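Local coordinates for SorB (Sorangium cellulosum, PDB 6B2V), which acts in the sorangicin polyketide assembly line, here as the pyran synthase domain of module nine, a dehydratase relative that probably closes a pyran ring by oxa-conjugate addition, at residues S243-G248 with C279-R284; R247-H252 with V273-N278. All blocks are in the same frame, centred on the assembly; numbering follows the deposited sequence.

Interaction 1 of 2, residues S243-G248 with C279-R284; sequences SDPRRG and CLMAFR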
# COMPACT_ATOMS: atom_id res chain seq x y z
N SER A 243 2.36 -13.76 4.22
CA SER A 243 1.77 -14.76 3.36
C SER A 243 0.85 -14.15 2.29
O SER A 243 0.66 -13.01 2.30
CB SER A 243 1.13 -15.87 4.17
OG SER A 243 -0.05 -15.45 4.63
N ASP A 244 0.28 -14.94 1.41
CA ASP A 244 -0.49 -14.38 0.31
C ASP A 244 -1.66 -13.55 0.80
O ASP A 244 -2.54 -14.05 1.41
CB ASP A 244 -1.04 -15.57 -0.50
CG ASP A 244 -1.75 -15.17 -1.82
OD1 ASP A 244 -2.04 -14.07 -2.10
OD2 ASP A 244 -2.01 -16.08 -2.58
N PRO A 245 -1.70 -12.30 0.38
CA PRO A 245 -2.74 -11.37 0.79
C PRO A 245 -4.14 -11.64 0.22
O PRO A 245 -5.12 -11.25 0.70
CB PRO A 245 -2.23 -10.02 0.34
CG PRO A 245 -1.13 -10.25 -0.56
CD PRO A 245 -0.66 -11.64 -0.42
N ARG A 246 -4.16 -12.52 -0.76
CA ARG A 246 -5.41 -12.88 -1.40
C ARG A 246 -6.31 -13.69 -0.50
O ARG A 246 -7.46 -13.80 -0.74
CB ARG A 246 -5.21 -13.58 -2.74
CG ARG A 246 -4.80 -12.61 -3.81
CD ARG A 246 -4.63 -13.25 -5.15
NE ARG A 246 -3.86 -14.45 -5.08
CZ ARG A 246 -2.59 -14.52 -5.46
NH1 ARG A 246 -1.99 -13.40 -5.85
NH2 ARG A 246 -1.93 -15.68 -5.38
N ARG A 247 -5.78 -14.16 0.60
CA ARG A 247 -6.61 -14.81 1.58
C ARG A 247 -7.25 -13.81 2.57
O ARG A 247 -7.82 -14.17 3.54
CB ARG A 247 -5.87 -15.87 2.38
CG ARG A 247 -5.34 -16.96 1.49
CD ARG A 247 -6.37 -17.53 0.54
NE ARG A 247 -7.49 -18.05 1.28
CZ ARG A 247 -8.68 -18.22 0.76
NH1 ARG A 247 -8.89 -17.95 -0.49
NH2 ARG A 247 -9.65 -18.67 1.51
N GLY A 248 -7.13 -12.56 2.22
CA GLY A 248 -7.67 -11.56 3.11
C GLY A 248 -9.16 -11.58 3.39
O GLY A 248 -9.96 -11.78 2.52
N CYS A 279 -2.04 -12.80 10.38
CA CYS A 279 -1.51 -11.65 9.68
C CYS A 279 -0.87 -11.98 8.34
O CYS A 279 0.06 -12.70 8.28
CB CYS A 279 -0.45 -11.01 10.57
SG CYS A 279 0.16 -9.42 9.95
N LEU A 280 -1.42 -11.40 7.27
CA LEU A 280 -0.93 -11.61 5.92
C LEU A 280 0.03 -10.49 5.58
O LEU A 280 1.06 -10.70 5.05
CB LEU A 280 -2.11 -11.69 4.91
CG LEU A 280 -3.25 -12.58 5.39
CD1 LEU A 280 -4.27 -12.60 4.28
CD2 LEU A 280 -2.78 -14.01 5.68
N MET A 281 -0.37 -9.28 5.91
CA MET A 281 0.49 -8.13 5.75
C MET A 281 0.29 -7.15 6.86
O MET A 281 -0.79 -6.94 7.25
CB MET A 281 0.26 -7.39 4.45
CG MET A 281 0.57 -8.16 3.22
SD MET A 281 0.42 -7.15 1.75
CE MET A 281 -1.26 -6.63 1.97
N ALA A 282 1.40 -6.59 7.32
CA ALA A 282 1.40 -5.60 8.37
C ALA A 282 2.01 -4.29 7.89
O ALA A 282 3.15 -4.23 7.50
CB ALA A 282 2.17 -6.08 9.57
N PHE A 283 1.20 -3.24 7.96
CA PHE A 283 1.63 -1.87 7.66
C PHE A 283 1.84 -1.16 8.99
O PHE A 283 0.99 -1.06 9.76
CB PHE A 283 0.58 -1.11 6.84
CG PHE A 283 0.45 -1.52 5.41
CD1 PHE A 283 -0.39 -2.53 5.04
CD2 PHE A 283 1.12 -0.85 4.43
CE1 PHE A 283 -0.52 -2.89 3.74
CE2 PHE A 283 0.97 -1.20 3.14
CZ PHE A 283 0.16 -2.21 2.79
N ARG A 284 3.07 -0.74 9.24
CA ARG A 284 3.38 -0.08 10.45
C ARG A 284 3.72 1.36 10.22
O ARG A 284 4.54 1.65 9.45
CB ARG A 284 4.62 -0.66 11.10
CG ARG A 284 4.65 -2.13 11.23
CD ARG A 284 3.62 -2.62 12.16
NE ARG A 284 3.84 -2.23 13.50
CZ ARG A 284 2.95 -2.42 14.45
NH1 ARG A 284 1.85 -3.01 14.14
NH2 ARG A 284 3.19 -2.05 15.70
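Leu-280 drives its side chain into the turn made by Ser-243 to Gly-248, and this is where the contact is tight. Because chi2 is fully extended (-177°), CD1 is carried far from the strand and sits among main-chain atoms, with CD1 of Leu-280 3.5 Å from N of Gly-248 and 3.6 Å from C of Arg-247; the carbonyl oxygens of Asp-244 and Pro-245 also approach it. The other methyl reaches back along the loop, CD2 of Leu-280 lying 3.3 Å from OG of Ser-243. Next to this pocket, Pro-245 and Met-281 pass each other at a slant. A bend at chi3 (-56°) turns the methionine methyl to the proline ring, placing CE of Met-281 3.9 Å from CB of Pro-245. Leu-272, which touches both side chains, and Leu-204 and Leu-209, which touch the proline, continue this apolar layer into the domain. Leu-280 and Met-281 form a classic beta bulge opposite Leu-272, where the chain turns a corner.

The polar link is slack: N of Ser-243 donates to O of Leu-280 over 3.4 Å, a weak bond although fairly straight (165°). The loop is held by its own polar groups. OD1 of Asp-244 accepts from N of Arg-246 at 2.9 Å, closing an Asx turn, while OD2 of Asp-244 pairs with NH2 of Arg-246 at 2.8 Å. The same OD1 also stands over the guanidinium face. N of Gly-248 bonds to O of Pro-245 at 2.8 Å. The side chain of Arg-247 lays CB near the leucine methyl before leading outward to an exposed position.

The loop is therefore shaped internally by its carboxylate and its backbone bonds, whereas its attachment to the strand rests chiefly on leucine and methionine methyl groups.

Interaction 2 of 2, residues R247-H252 with V273-N278; sequences RGAYVH and VDASGN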
# COMPACT_ATOMS: atom_id res chain seq x y z
N ARG A 247 -5.78 -14.16 0.60
CA ARG A 247 -6.61 -14.81 1.58
C ARG A 247 -7.25 -13.81 2.57
O ARG A 247 -7.82 -14.17 3.54
CB ARG A 247 -5.87 -15.87 2.38
CG ARG A 247 -5.34 -16.96 1.49
CD ARG A 247 -6.37 -17.53 0.54
NE ARG A 247 -7.49 -18.05 1.28
CZ ARG A 247 -8.68 -18.22 0.76
NH1 ARG A 247 -8.89 -17.95 -0.49
NH2 ARG A 247 -9.65 -18.67 1.51
N GLY A 248 -7.13 -12.56 2.22
CA GLY A 248 -7.67 -11.56 3.11
C GLY A 248 -9.16 -11.58 3.39
O GLY A 248 -9.96 -11.78 2.52
N ALA A 249 -9.46 -11.37 4.68
CA ALA A 249 -10.82 -11.31 5.11
C ALA A 249 -11.17 -10.07 5.93
O ALA A 249 -12.31 -9.70 5.94
CB ALA A 249 -11.18 -12.55 5.88
N TYR A 250 -10.20 -9.49 6.62
CA TYR A 250 -10.44 -8.30 7.42
C TYR A 250 -9.25 -7.35 7.37
O TYR A 250 -8.17 -7.78 7.21
CB TYR A 250 -10.68 -8.64 8.91
CG TYR A 250 -11.97 -9.33 9.19
CD1 TYR A 250 -13.08 -8.59 9.37
CD2 TYR A 250 -12.08 -10.68 9.27
CE1 TYR A 250 -14.28 -9.16 9.61
CE2 TYR A 250 -13.32 -11.27 9.50
CZ TYR A 250 -14.41 -10.47 9.65
OH TYR A 250 -15.69 -10.92 9.95
N VAL A 251 -9.51 -6.07 7.54
CA VAL A 251 -8.50 -5.04 7.64
C VAL A 251 -8.74 -4.36 9.01
O VAL A 251 -9.80 -3.94 9.27
CB VAL A 251 -8.62 -4.04 6.51
CG1 VAL A 251 -7.68 -2.88 6.70
CG2 VAL A 251 -8.31 -4.67 5.18
N HIS A 252 -7.70 -4.30 9.82
CA HIS A 252 -7.69 -3.76 11.15
C HIS A 252 -6.71 -2.61 11.23
O HIS A 252 -5.58 -2.81 11.21
CB HIS A 252 -7.28 -4.84 12.14
CG HIS A 252 -7.31 -4.40 13.57
ND1 HIS A 252 -6.38 -4.80 14.50
CD2 HIS A 252 -8.14 -3.56 14.22
CE1 HIS A 252 -6.65 -4.22 15.65
NE2 HIS A 252 -7.74 -3.50 15.52
N VAL A 273 -5.59 -9.36 7.58
CA VAL A 273 -5.67 -10.67 8.16
C VAL A 273 -6.65 -11.59 7.42
O VAL A 273 -7.53 -11.16 6.79
CB VAL A 273 -6.08 -10.66 9.66
CG1 VAL A 273 -5.16 -9.77 10.47
CG2 VAL A 273 -7.51 -10.21 9.87
N ASP A 274 -6.41 -12.87 7.56
CA ASP A 274 -7.32 -13.84 7.00
C ASP A 274 -8.50 -14.08 7.93
O ASP A 274 -8.65 -13.49 8.93
CB ASP A 274 -6.63 -15.15 6.53
CG ASP A 274 -6.02 -15.95 7.65
OD1 ASP A 274 -6.52 -15.81 8.74
OD2 ASP A 274 -5.15 -16.75 7.36
N ALA A 275 -9.34 -15.03 7.58
CA ALA A 275 -10.54 -15.28 8.36
C ALA A 275 -10.30 -15.86 9.73
O ALA A 275 -11.20 -15.88 10.50
CB ALA A 275 -11.61 -16.07 7.60
N SER A 276 -9.09 -16.38 9.93
CA SER A 276 -8.67 -16.88 11.22
C SER A 276 -7.86 -15.88 12.04
O SER A 276 -7.37 -16.21 13.05
CB SER A 276 -7.93 -18.21 11.08
OG SER A 276 -8.81 -19.20 10.67
N GLY A 277 -7.77 -14.69 11.51
CA GLY A 277 -7.02 -13.64 12.17
C GLY A 277 -5.51 -13.63 11.96
O GLY A 277 -4.81 -12.88 12.56
N ASN A 278 -5.07 -14.52 11.09
CA ASN A 278 -3.64 -14.58 10.84
C ASN A 278 -3.18 -13.36 10.02
O ASN A 278 -3.77 -13.02 9.06
CB ASN A 278 -3.20 -15.83 10.08
CG ASN A 278 -3.58 -17.15 10.74
OD1 ASN A 278 -3.34 -17.39 11.83
ND2 ASN A 278 -4.13 -18.01 9.96
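Val-273 O takes two backbone donors from the 247-252 segment, N of Ala-249 at 2.9 Å and N of Tyr-250 at 3.2 Å. The alanine N-H lies in the carbonyl plane, whereas that of the tyrosine is tilted 26° from it. Val-273 repays the pairing with a nearly linear bond (179°), its N lying 3.0 Å from O of Tyr-250. The side chains follow this register: CG2 of Val-273 packs 3.7 Å from CB of Tyr-250, CB of Ala-249 rests 3.5 Å from N of Ala-275, at the start of the hairpin turn, and CB of Asp-274 meets the carbonyl oxygen of Arg-247.

The carboxylate of Asp-274 forms the second layer. With chi1 at 65°, it turns into its own loop, where OD1 accepts from N of Ser-276 and N of Asn-278 on opposite faces of its plane, and OD2 uses its syn lone pair for ND2 of Asn-278. Farther out, Tyr-250 leans on Leu-189 and Ser-191 of the next strand and on Ile-147.

Ala-249 and Tyr-250 opposite Val-273 make a classic beta bulge beside a type I turn with an Asx turn within it, at one end of antiparallel strands consistent with a hotdog fold.

Interactions 1 and 2 lie about 7 Å apart, centre to centre, in the region predicted to form the C-terminal hotdog fold. Along the chain, the 243-248 loop runs directly into 247-252, sharing Arg-247 and Gly-248, and 273-278 runs directly into 279-284. Two connections, the one between strands 232-241 and 250-255 and the one between strands 267-273 and 279-289, thus meet at one end of these strands. The contacts also touch each other: CG of Leu-280 packs 3.9 Å from N of Asp-274. Together they tie neighbouring antiparallel strands at their ends, with interaction 1 the more buried and interaction 2 at the surface.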